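Local coordinates for peptidoglycan recognition protein 3 (Branchiostoma belcheri tsingtauense, PDB 4Z8I) that probably hydrolyses the amide bond between N-acetylmuramic acid and L-alanine in bacterial peptidoglycan, as a zinc-dependent amidase, at residues C63-I66 with S70-G73; V67-S70 with A76-Y79; S104-Q109 with G133-V138; D145-H150 with V154-I159; I161-D166 with Q170-S175. One frame throughout, in Å; residues are numbered along the deposited sequence.

Contact 1: residues C63-I66 with S70-G73; sequences CPRI and SEWG
A single salt bridge between Arg65 and Glu71 joins the extended segment 63-66 to the end of the short helix 69-72 and the following Gly73. NH1 of Arg65 donates to OE1 of Glu71 at 3.2 Å, and the bond is nearly straight, 162° at the hydrogen. The carboxylate oxygen lies at the edge of the guanidinium, close to its plane, and is met on its syn side. The second oxygen is not far behind, with OE2 of Glu71 3.4 Å from NH1 of Arg65, yet the two flat groups are turned 57° apart, so they do not pair as a flat two-bond clamp. The Arg65 chain bends at chi2 (52°), which swings its end over to the helix, while the Glu71 chain beyond CG runs out extended to meet it at about a right angle.

This polar end is the loose side of the contact. Both side chains are exposed, and the two segments together bury just 80 Å². The packed side belongs to their neighbours in sequence. Ile66 lies on Leu183 of helix 174-190, and Cys63 forms a disulfide with Cys186 of the same helix. Trp72 is buried against helix 103-120, its NE1 bonded to the carbonyl of Glu140.

Ile66 contributes little more than its carbonyl oxygen, 4.1 Å from OE1 of Glu71. With the flanks packed on two helices and tied by the disulfide, the ion pair closes a short surface loop in which solvent probably screens much of the attraction, and it balances one charge against another there.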
# COMPACT_ATOMS: atom_id res chain seq x y z
N CYS A 63 -3.30 5.38 -6.66
CA CYS A 63 -2.95 4.00 -6.96
C CYS A 63 -1.52 3.87 -7.50
O CYS A 63 -1.19 4.44 -8.54
CB CYS A 63 -3.95 3.39 -7.94
SG CYS A 63 -5.57 3.06 -7.21
N PRO A 64 -0.67 3.12 -6.78
CA PRO A 64 0.72 2.87 -7.18
C PRO A 64 0.77 1.80 -8.26
O PRO A 64 -0.17 1.02 -8.36
CB PRO A 64 1.34 2.33 -5.89
CG PRO A 64 0.21 1.60 -5.23
CD PRO A 64 -1.02 2.42 -5.53
N ARG A 65 1.84 1.76 -9.04
CA ARG A 65 1.96 0.70 -10.04
C ARG A 65 2.15 -0.65 -9.38
O ARG A 65 3.16 -0.90 -8.71
CB ARG A 65 3.09 0.98 -11.03
CG ARG A 65 3.25 -0.10 -12.10
CD ARG A 65 1.94 -0.40 -12.82
NE ARG A 65 2.03 -1.60 -13.66
CZ ARG A 65 2.18 -1.58 -14.98
NH1 ARG A 65 2.27 -2.72 -15.65
NH2 ARG A 65 2.26 -0.43 -15.62
N ILE A 66 1.17 -1.53 -9.55
CA ILE A 66 1.23 -2.88 -9.01
C ILE A 66 1.79 -3.85 -10.05
O ILE A 66 1.23 -4.00 -11.13
CB ILE A 66 -0.17 -3.37 -8.58
CG1 ILE A 66 -0.77 -2.41 -7.55
CG2 ILE A 66 -0.09 -4.79 -8.02
CD1 ILE A 66 -2.21 -2.69 -7.21
N SER A 70 1.94 -12.21 -13.34
CA SER A 70 2.58 -12.57 -14.60
C SER A 70 3.82 -11.72 -14.87
O SER A 70 4.70 -12.12 -15.62
CB SER A 70 1.59 -12.43 -15.76
OG SER A 70 1.23 -11.08 -15.95
N GLU A 71 3.89 -10.54 -14.25
CA GLU A 71 5.04 -9.66 -14.45
C GLU A 71 6.22 -10.02 -13.56
O GLU A 71 7.37 -9.88 -13.98
CB GLU A 71 4.66 -8.20 -14.25
CG GLU A 71 3.71 -7.64 -15.31
CD GLU A 71 3.52 -6.15 -15.18
OE1 GLU A 71 2.47 -5.72 -14.66
OE2 GLU A 71 4.43 -5.40 -15.60
N TRP A 72 5.95 -10.48 -12.34
CA TRP A 72 7.04 -10.90 -11.46
C TRP A 72 7.37 -12.38 -11.59
O TRP A 72 8.28 -12.87 -10.93
CB TRP A 72 6.83 -10.48 -9.99
CG TRP A 72 5.61 -11.02 -9.26
CD1 TRP A 72 4.45 -10.35 -9.00
CD2 TRP A 72 5.48 -12.31 -8.65
NE1 TRP A 72 3.59 -11.15 -8.29
CE2 TRP A 72 4.19 -12.36 -8.06
CE3 TRP A 72 6.30 -13.43 -8.55
CZ2 TRP A 72 3.72 -13.48 -7.38
CZ3 TRP A 72 5.83 -14.55 -7.88
CH2 TRP A 72 4.56 -14.57 -7.30
N GLY A 73 6.64 -13.07 -12.45
CA GLY A 73 6.96 -14.45 -12.78
C GLY A 73 6.36 -15.48 -11.86
O GLY A 73 6.99 -16.49 -11.54

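Contact 2: residues V67-S70 with A76-Y79; sequences VSKS and ATNY
Lys69 and Thr77 reach toward each other tip to tip across segments 67-70 and 76-79. From its first atom the lysine is aimed at the other segment: CB points that way, and CG stands opposite the carbonyl carbon (chi1 -62°). CG and CD meet nothing of 76-79 and carry the chain across, with bends at chi2 and chi3 that steer its end. CE is the first atom to come near, 4.0 Å from OG1 of Thr77. The ammonium then completes the approach, NZ of Lys69 donating to OG1 of Thr77 at 3.1 Å. Its neighbour on that side is the threonine methyl, with CG2 of Thr77 4.2 Å from NZ of Lys69. The stronger partner of NZ is Asp125, whose carboxylate forms a salt bridge with it, so the hydroxyl adds a second grip to a charge already paired. A leucine at Lys69 would probably leave the Asp125 carboxylate without its positive mate and the Thr77 hydroxyl without this donor. Thr77 also packs on Gln114 and Met118 of helix 103-120, while Val67 pairs by its backbone with strand 138-140; the contact thus ties the start of helix 69-72 to the loop running on toward strand 87-94.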
# COMPACT_ATOMS: atom_id res chain seq x y z
N VAL A 67 2.91 -4.48 -9.71
CA VAL A 67 3.49 -5.52 -10.56
C VAL A 67 2.63 -6.78 -10.45
O VAL A 67 2.55 -7.39 -9.38
CB VAL A 67 4.93 -5.85 -10.14
CG1 VAL A 67 5.51 -6.94 -11.02
CG2 VAL A 67 5.81 -4.61 -10.20
N SER A 68 1.99 -7.16 -11.55
CA SER A 68 1.10 -8.32 -11.53
C SER A 68 1.88 -9.63 -11.41
O SER A 68 3.10 -9.65 -11.60
CB SER A 68 0.23 -8.36 -12.78
OG SER A 68 0.99 -8.71 -13.92
N LYS A 69 1.17 -10.70 -11.09
CA LYS A 69 1.77 -12.02 -10.92
C LYS A 69 2.52 -12.48 -12.17
O LYS A 69 3.60 -13.05 -12.08
CB LYS A 69 0.71 -13.05 -10.51
CG LYS A 69 0.03 -12.73 -9.19
CD LYS A 69 0.00 -13.93 -8.25
CE LYS A 69 -1.01 -14.97 -8.69
NZ LYS A 69 -1.29 -15.95 -7.60
N SER A 70 1.94 -12.21 -13.34
CA SER A 70 2.58 -12.57 -14.60
C SER A 70 3.82 -11.72 -14.87
O SER A 70 4.70 -12.12 -15.62
CB SER A 70 1.59 -12.43 -15.76
OG SER A 70 1.23 -11.08 -15.95
N ALA A 76 2.01 -21.10 -11.73
CA ALA A 76 0.58 -21.33 -11.86
C ALA A 76 -0.05 -21.63 -10.51
O ALA A 76 0.43 -22.49 -9.76
CB ALA A 76 0.32 -22.46 -12.84
N THR A 77 -1.13 -20.91 -10.19
CA THR A 77 -1.92 -21.19 -8.99
C THR A 77 -3.39 -21.32 -9.36
O THR A 77 -3.78 -21.04 -10.49
CB THR A 77 -1.75 -20.08 -7.92
OG1 THR A 77 -2.17 -18.82 -8.46
CG2 THR A 77 -0.31 -19.99 -7.46
N ASN A 78 -4.20 -21.76 -8.40
CA ASN A 78 -5.62 -21.95 -8.63
C ASN A 78 -6.38 -21.85 -7.30
O ASN A 78 -7.18 -22.72 -6.96
CB ASN A 78 -5.88 -23.30 -9.30
CG ASN A 78 -7.28 -23.41 -9.88
OD1 ASN A 78 -7.92 -22.40 -10.19
ND2 ASN A 78 -7.75 -24.64 -10.04
N TYR A 79 -6.10 -20.79 -6.56
CA TYR A 79 -6.69 -20.59 -5.24
C TYR A 79 -7.82 -19.58 -5.32
O TYR A 79 -7.61 -18.42 -5.67
CB TYR A 79 -5.62 -20.11 -4.26
CG TYR A 79 -6.14 -19.76 -2.89
CD1 TYR A 79 -6.37 -20.75 -1.94
CD2 TYR A 79 -6.38 -18.44 -2.53
CE1 TYR A 79 -6.83 -20.44 -0.68
CE2 TYR A 79 -6.85 -18.12 -1.27
CZ TYR A 79 -7.07 -19.13 -0.35
OH TYR A 79 -7.54 -18.81 0.90

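Contact 3: residues S104-Q109 with G133-V138; sequences SSCSLQ and GNDGNV
The sulfur of Cys106, on helix 103-120, sits over one face of the Asp135 carboxylate. SG of Cys106 is 3.4 Å from OD1 of Asp135 and 3.5 Å from CG of Asp135, nearly straight above the carboxyl carbon, and CB of Cys106 comes within 3.9 Å of the other oxygen, OD2 of Asp135. Because SG is locked in a disulfide with Cys100 it has no proton to give, and the approach is packing of sulfur on a flat group.

The opposite face of the carboxylate is taken by Asn137. The backbone N of Asn137 donates to OD1 of Asp135 at 3.1 Å, and ND2 of Asn137 to OD2 of Asp135 at 2.7 Å; both arrive well out of the carboxylate plane, by 72° and 61°. The first of these bonds makes an Asx turn, laid over the type I turn from Gly133 to Gly136. Asp135 is thereby gripped from below by its own loop and covered by the disulfide above, and OD2 has a further partner in the hydroxyl of Tyr139. Its CG stands between the backbone N and the carbonyl carbon (chi1 66°), which lifts the carboxylate toward the helix.

Gly133 completes the fit, its CA 3.9 Å from SG of Cys106, where a side chain would run into the sulfur. The contact sets the first turns of helix 103-120 against the hairpin loop between the antiparallel strands 130-132 and 138-140, with Asn134 leaning out the other way onto the start of helix 174-190.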
# COMPACT_ATOMS: atom_id res chain seq x y z
N SER A 104 13.74 -6.37 -10.69
CA SER A 104 14.21 -7.72 -10.99
C SER A 104 14.48 -8.50 -9.71
O SER A 104 13.95 -9.60 -9.51
CB SER A 104 15.47 -7.67 -11.85
OG SER A 104 16.54 -7.07 -11.13
N SER A 105 15.30 -7.92 -8.83
CA SER A 105 15.64 -8.56 -7.57
C SER A 105 14.42 -8.73 -6.65
O SER A 105 14.30 -9.73 -5.93
CB SER A 105 16.76 -7.80 -6.86
OG SER A 105 16.46 -6.42 -6.76
N CYS A 106 13.52 -7.76 -6.67
CA CYS A 106 12.30 -7.88 -5.87
C CYS A 106 11.37 -8.93 -6.46
O CYS A 106 10.68 -9.64 -5.72
CB CYS A 106 11.60 -6.53 -5.73
SG CYS A 106 12.47 -5.37 -4.64
N SER A 107 11.32 -9.02 -7.75
CA SER A 107 10.55 -10.04 -8.39
C SER A 107 11.09 -11.40 -8.09
O SER A 107 10.35 -12.31 -7.86
CB SER A 107 10.48 -9.78 -9.87
OG SER A 107 9.79 -8.60 -10.10
N LEU A 108 12.40 -11.53 -8.10
CA LEU A 108 13.01 -12.77 -7.74
C LEU A 108 12.68 -13.08 -6.31
O LEU A 108 12.37 -14.19 -5.99
CB LEU A 108 14.52 -12.73 -7.92
CG LEU A 108 15.24 -14.00 -7.48
CD1 LEU A 108 15.15 -14.28 -6.01
CD2 LEU A 108 14.85 -15.20 -8.26
N GLN A 109 12.74 -12.09 -5.45
CA GLN A 109 12.50 -12.31 -4.05
C GLN A 109 11.10 -12.79 -3.79
O GLN A 109 10.89 -13.66 -3.01
CB GLN A 109 12.82 -11.06 -3.26
CG GLN A 109 13.02 -11.30 -1.79
CD GLN A 109 13.89 -12.48 -1.50
OE1 GLN A 109 14.90 -12.66 -2.10
NE2 GLN A 109 13.50 -13.26 -0.56
N GLY A 133 8.58 -3.91 -2.01
CA GLY A 133 10.03 -3.96 -1.98
C GLY A 133 10.64 -2.59 -1.79
O GLY A 133 9.97 -1.57 -1.98
N ASN A 134 11.92 -2.55 -1.41
CA ASN A 134 12.62 -1.29 -1.24
C ASN A 134 12.82 -0.57 -2.57
O ASN A 134 13.27 0.58 -2.60
CB ASN A 134 13.97 -1.51 -0.54
CG ASN A 134 13.86 -1.51 0.97
OD1 ASN A 134 12.76 -1.43 1.53
ND2 ASN A 134 15.00 -1.59 1.65
N ASP A 135 12.46 -1.24 -3.66
CA ASP A 135 12.48 -0.64 -4.99
C ASP A 135 11.29 0.30 -5.16
O ASP A 135 11.16 0.98 -6.18
CB ASP A 135 12.46 -1.71 -6.07
CG ASP A 135 11.16 -2.50 -6.09
OD1 ASP A 135 10.52 -2.63 -5.02
OD2 ASP A 135 10.78 -3.01 -7.17
N GLY A 136 10.41 0.32 -4.16
CA GLY A 136 9.28 1.23 -4.16
C GLY A 136 8.07 0.68 -4.90
O GLY A 136 7.07 1.37 -5.07
N ASN A 137 8.16 -0.58 -5.33
CA ASN A 137 7.07 -1.20 -6.06
C ASN A 137 6.16 -2.06 -5.19
O ASN A 137 6.57 -2.53 -4.12
CB ASN A 137 7.61 -2.04 -7.22
CG ASN A 137 8.10 -1.19 -8.37
OD1 ASN A 137 7.41 -0.26 -8.82
ND2 ASN A 137 9.29 -1.50 -8.87
N VAL A 138 4.92 -2.25 -5.64
CA VAL A 138 3.99 -3.18 -5.01
C VAL A 138 3.86 -4.41 -5.90
O VAL A 138 3.78 -4.30 -7.13
CB VAL A 138 2.61 -2.54 -4.80
CG1 VAL A 138 1.70 -3.48 -4.04
CG2 VAL A 138 2.75 -1.23 -4.06

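Contact 4: residues D145-H150 with V154-I159; sequences DRRGAH and VNTESI
Segments 145-150 and 154-159 run past each other in opposite directions, with CA of Gly148 5.6 Å from CA of Asn155 and Arg147 facing Thr156 alongside. Direct pairing of backbone groups is replaced by a water that accepts from the N of Gly148 at 2.8 Å and lies within bonding distance of the carbonyls of Asn155 and Ser158.

Asn155 bridges the two segments with its side chain. Its CG stands opposite the carbonyl carbon (chi1 -79°), which carries the amide across to His150. Its OD1 accepts from the backbone N of His150 at 3.0 Å and also from the N of Ala151. The same oxygen lies over the centre of the His150 imidazole, 3.6 Å above its plane, with amide and ring turned 68° apart. At the ring edge stands OG of Ser158, 3.1 Å from CE1 of His150, and that hydroxyl is held by its own bond to the carbonyl of Val154. Further out, the methyl CG2 of Thr156 rests 3.3 Å above one face of the Arg147 guanidinium.

Substituting alanine for Asn155 would remove OD1, which is likely to leave the amides of His150 and Ala151 without their acceptor and the imidazole less firmly placed.

His150 ND1 is bonded to His93, a zinc ligand, which puts this loop in the second shell of the metal site. Val154 and Ser158 pack on Val91 of strand 87-94, beside which strand 158-163 runs parallel.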
# COMPACT_ATOMS: atom_id res chain seq x y z
N ASP A 145 -9.19 -9.79 -3.60
CA ASP A 145 -10.42 -10.57 -3.51
C ASP A 145 -10.27 -11.94 -2.86
O ASP A 145 -11.28 -12.59 -2.56
CB ASP A 145 -11.03 -10.70 -4.91
CG ASP A 145 -11.26 -9.36 -5.57
OD1 ASP A 145 -11.44 -8.36 -4.84
OD2 ASP A 145 -11.27 -9.29 -6.82
N ARG A 146 -9.04 -12.39 -2.65
CA ARG A 146 -8.81 -13.73 -2.12
C ARG A 146 -8.31 -13.73 -0.68
O ARG A 146 -7.51 -12.88 -0.29
CB ARG A 146 -7.85 -14.51 -3.04
CG ARG A 146 -8.54 -15.07 -4.28
CD ARG A 146 -7.58 -15.32 -5.43
NE ARG A 146 -8.28 -15.87 -6.59
CZ ARG A 146 -8.90 -15.13 -7.51
NH1 ARG A 146 -8.91 -13.81 -7.41
NH2 ARG A 146 -9.53 -15.71 -8.53
N ARG A 147 -8.80 -14.68 0.11
CA ARG A 147 -8.37 -14.82 1.49
C ARG A 147 -6.89 -15.16 1.58
O ARG A 147 -6.42 -16.08 0.91
CB ARG A 147 -9.18 -15.91 2.21
CG ARG A 147 -8.71 -16.16 3.63
CD ARG A 147 -9.23 -17.48 4.17
NE ARG A 147 -10.69 -17.50 4.22
CZ ARG A 147 -11.41 -18.57 4.55
NH1 ARG A 147 -10.80 -19.70 4.86
NH2 ARG A 147 -12.73 -18.51 4.57
N GLY A 148 -6.15 -14.43 2.40
CA GLY A 148 -4.73 -14.67 2.55
C GLY A 148 -4.42 -15.69 3.63
O GLY A 148 -5.31 -16.19 4.31
N ALA A 149 -3.13 -16.00 3.76
CA ALA A 149 -2.65 -16.87 4.82
C ALA A 149 -1.45 -16.22 5.49
O ALA A 149 -0.32 -16.70 5.35
CB ALA A 149 -2.29 -18.24 4.27
N HIS A 150 -1.69 -15.13 6.20
CA HIS A 150 -0.63 -14.33 6.80
C HIS A 150 -0.82 -14.11 8.30
O HIS A 150 0.14 -13.85 9.02
CB HIS A 150 -0.52 -12.98 6.09
CG HIS A 150 -1.78 -12.18 6.12
ND1 HIS A 150 -2.11 -11.34 7.16
CD2 HIS A 150 -2.80 -12.09 5.23
CE1 HIS A 150 -3.27 -10.76 6.91
NE2 HIS A 150 -3.72 -11.20 5.75
N VAL A 154 -7.12 -13.40 11.75
CA VAL A 154 -7.68 -12.27 11.02
C VAL A 154 -7.62 -12.41 9.49
O VAL A 154 -7.96 -11.48 8.75
CB VAL A 154 -6.99 -10.95 11.49
CG1 VAL A 154 -5.63 -10.78 10.83
CG2 VAL A 154 -7.88 -9.75 11.24
N ASN A 155 -7.22 -13.59 9.01
CA ASN A 155 -7.12 -13.85 7.57
C ASN A 155 -8.41 -13.56 6.78
O ASN A 155 -8.36 -13.08 5.65
CB ASN A 155 -6.68 -15.29 7.31
CG ASN A 155 -5.19 -15.49 7.50
OD1 ASN A 155 -4.41 -14.54 7.41
ND2 ASN A 155 -4.78 -16.73 7.74
N THR A 156 -9.55 -13.87 7.38
CA THR A 156 -10.84 -13.67 6.72
C THR A 156 -11.31 -12.22 6.78
O THR A 156 -12.27 -11.86 6.10
CB THR A 156 -11.93 -14.57 7.33
OG1 THR A 156 -12.18 -14.17 8.68
CG2 THR A 156 -11.50 -16.03 7.30
N GLU A 157 -10.65 -11.40 7.58
CA GLU A 157 -11.11 -10.03 7.79
C GLU A 157 -10.08 -9.00 7.35
O GLU A 157 -10.23 -7.82 7.66
CB GLU A 157 -11.44 -9.80 9.26
CG GLU A 157 -12.80 -10.32 9.71
CD GLU A 157 -13.13 -9.90 11.13
OE1 GLU A 157 -14.18 -9.24 11.33
OE2 GLU A 157 -12.35 -10.22 12.05
N SER A 158 -9.05 -9.42 6.63
CA SER A 158 -7.96 -8.50 6.37
C SER A 158 -7.27 -8.66 5.02
O SER A 158 -7.43 -9.67 4.33
CB SER A 158 -6.90 -8.61 7.48
OG SER A 158 -6.22 -9.86 7.40
N ILE A 159 -6.51 -7.63 4.68
CA ILE A 159 -5.56 -7.67 3.58
C ILE A 159 -4.16 -7.71 4.21
O ILE A 159 -3.85 -6.91 5.09
CB ILE A 159 -5.69 -6.41 2.70
CG1 ILE A 159 -6.95 -6.49 1.84
CG2 ILE A 159 -4.46 -6.22 1.83
CD1 ILE A 159 -6.92 -7.61 0.82
O HOH W 1 -6.37 -12.26 4.18

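Contact 5: residues I161-D166 with Q170-S175; sequences ICFMGD and QKPTAS
OG1 of Thr173 is gripped by more than one group: it accepts from OG of Ser175 at 2.9 Å and bonds to the carbonyl of Asn134, while a weak bond reaches it from the N of Ala176. Thr173 is the N-cap of helix 174-190, the long helix that lies against the central mixed sheet of this amidase fold. The cap therefore also ties the helix start to the turn that holds Asn134.

Across the contact itself the packing is apolar. Phe163, on strand 158-163, crosses Pro172 at about a right angle. CD2 of Phe163 meets CG of Pro172 at 3.7 Å and CB of Pro172 at 3.9 Å; the next ring atom, CE2 of Phe163, is 4.2 Å from CG of Pro172. With CG opposite the carbonyl carbon (chi1 -72°), the phenyl group is sent toward the proline, just ahead of the helix cap. Both side chains are buried. Ile92, Ala180 and Trp222 also touch the Phe163 side chain, and Pro172 leans in turn on Ile177 and Phe167.

Further along the connection, nearer the surface, Asp166 and Gln170 touch lightly, and Gln170 is exposed. The aliphatic start of the glutamine does the touching, CB of Gln170 lying 3.8 Å from the carbonyl O of Asp166.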
# COMPACT_ATOMS: atom_id res chain seq x y z
N ILE A 161 -0.29 -7.11 3.87
CA ILE A 161 0.78 -6.47 3.11
C ILE A 161 2.13 -6.77 3.76
O ILE A 161 2.32 -6.50 4.95
CB ILE A 161 0.62 -4.95 3.06
CG1 ILE A 161 -0.72 -4.58 2.42
CG2 ILE A 161 1.76 -4.31 2.28
CD1 ILE A 161 -0.99 -3.09 2.40
N CYS A 162 3.05 -7.32 2.98
CA CYS A 162 4.36 -7.68 3.52
C CYS A 162 5.49 -6.89 2.88
O CYS A 162 5.69 -6.96 1.67
CB CYS A 162 4.61 -9.18 3.35
SG CYS A 162 6.23 -9.71 3.93
N PHE A 163 6.23 -6.14 3.69
CA PHE A 163 7.43 -5.48 3.21
C PHE A 163 8.52 -6.53 3.10
O PHE A 163 8.68 -7.36 3.99
CB PHE A 163 7.87 -4.39 4.19
CG PHE A 163 6.98 -3.18 4.19
CD1 PHE A 163 5.73 -3.22 4.80
CD2 PHE A 163 7.40 -1.99 3.61
CE1 PHE A 163 4.91 -2.11 4.80
CE2 PHE A 163 6.58 -0.88 3.62
CZ PHE A 163 5.34 -0.94 4.22
N MET A 164 9.27 -6.50 2.00
CA MET A 164 10.35 -7.46 1.82
C MET A 164 11.66 -6.98 2.43
O MET A 164 12.30 -6.06 1.92
CB MET A 164 10.52 -7.83 0.35
CG MET A 164 9.38 -8.69 -0.17
SD MET A 164 9.62 -9.23 -1.87
CE MET A 164 9.57 -7.66 -2.73
N GLY A 165 12.03 -7.60 3.54
CA GLY A 165 13.24 -7.26 4.27
C GLY A 165 13.08 -7.54 5.75
O GLY A 165 12.02 -8.01 6.18
N ASP A 166 14.12 -7.27 6.52
CA ASP A 166 14.06 -7.41 7.97
C ASP A 166 14.15 -6.02 8.58
O ASP A 166 15.16 -5.33 8.42
CB ASP A 166 15.21 -8.28 8.48
CG ASP A 166 15.02 -8.71 9.93
OD1 ASP A 166 14.11 -8.18 10.61
OD2 ASP A 166 15.78 -9.58 10.40
N GLN A 170 16.20 -1.89 11.03
CA GLN A 170 16.16 -1.03 9.86
C GLN A 170 14.74 -0.55 9.60
O GLN A 170 13.78 -1.09 10.16
CB GLN A 170 16.65 -1.79 8.62
CG GLN A 170 18.15 -1.79 8.41
CD GLN A 170 18.54 -2.30 7.03
OE1 GLN A 170 17.71 -2.83 6.29
NE2 GLN A 170 19.81 -2.12 6.67
N LYS A 171 14.60 0.46 8.76
CA LYS A 171 13.30 0.86 8.24
C LYS A 171 13.34 0.75 6.73
O LYS A 171 14.39 0.97 6.13
CB LYS A 171 12.94 2.28 8.67
CG LYS A 171 12.82 2.45 10.18
CD LYS A 171 12.53 3.89 10.59
CE LYS A 171 11.13 4.32 10.17
NZ LYS A 171 10.82 5.70 10.64
N PRO A 172 12.21 0.39 6.11
CA PRO A 172 12.16 0.31 4.64
C PRO A 172 12.43 1.67 4.01
O PRO A 172 12.41 2.69 4.71
CB PRO A 172 10.71 -0.11 4.37
CG PRO A 172 10.25 -0.77 5.63
CD PRO A 172 10.94 -0.03 6.73
N THR A 173 12.70 1.70 2.71
CA THR A 173 12.90 2.96 2.01
C THR A 173 11.60 3.76 2.02
O THR A 173 10.52 3.19 2.11
CB THR A 173 13.37 2.73 0.56
OG1 THR A 173 12.37 2.01 -0.16
CG2 THR A 173 14.66 1.94 0.54
N ALA A 174 11.71 5.09 1.95
CA ALA A 174 10.54 5.95 1.96
C ALA A 174 9.60 5.59 0.82
O ALA A 174 8.38 5.72 0.94
CB ALA A 174 10.95 7.41 1.88
N SER A 175 10.17 5.13 -0.29
CA SER A 175 9.37 4.72 -1.45
C SER A 175 8.53 3.48 -1.14
O SER A 175 7.41 3.35 -1.64
CB SER A 175 10.27 4.46 -2.66
OG SER A 175 11.22 3.44 -2.39

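Overall arrangement
From the N terminus, contacts 1 and 2 come first and cross: 63-66 with 70-73 is still open when 67-70 begins its pairing with 76-79, and Ser70 belongs to both. Contacts 3, 4 and 5 then follow in series, none enclosing another. Contact 3 closes the long excursion from helix 103-120 to the hairpin loop; contacts 4 and 5 close short loops at the two ends of strand 158-163. Spatial links join the series. Val67 meets Val138 at the sheet edge, tying contact 2 to contact 3, and Tyr79 bonds to Arg146 and Arg147 of contact 4. Contacts 3 and 5 touch where the hairpin loop reaches the start of helix 174-190.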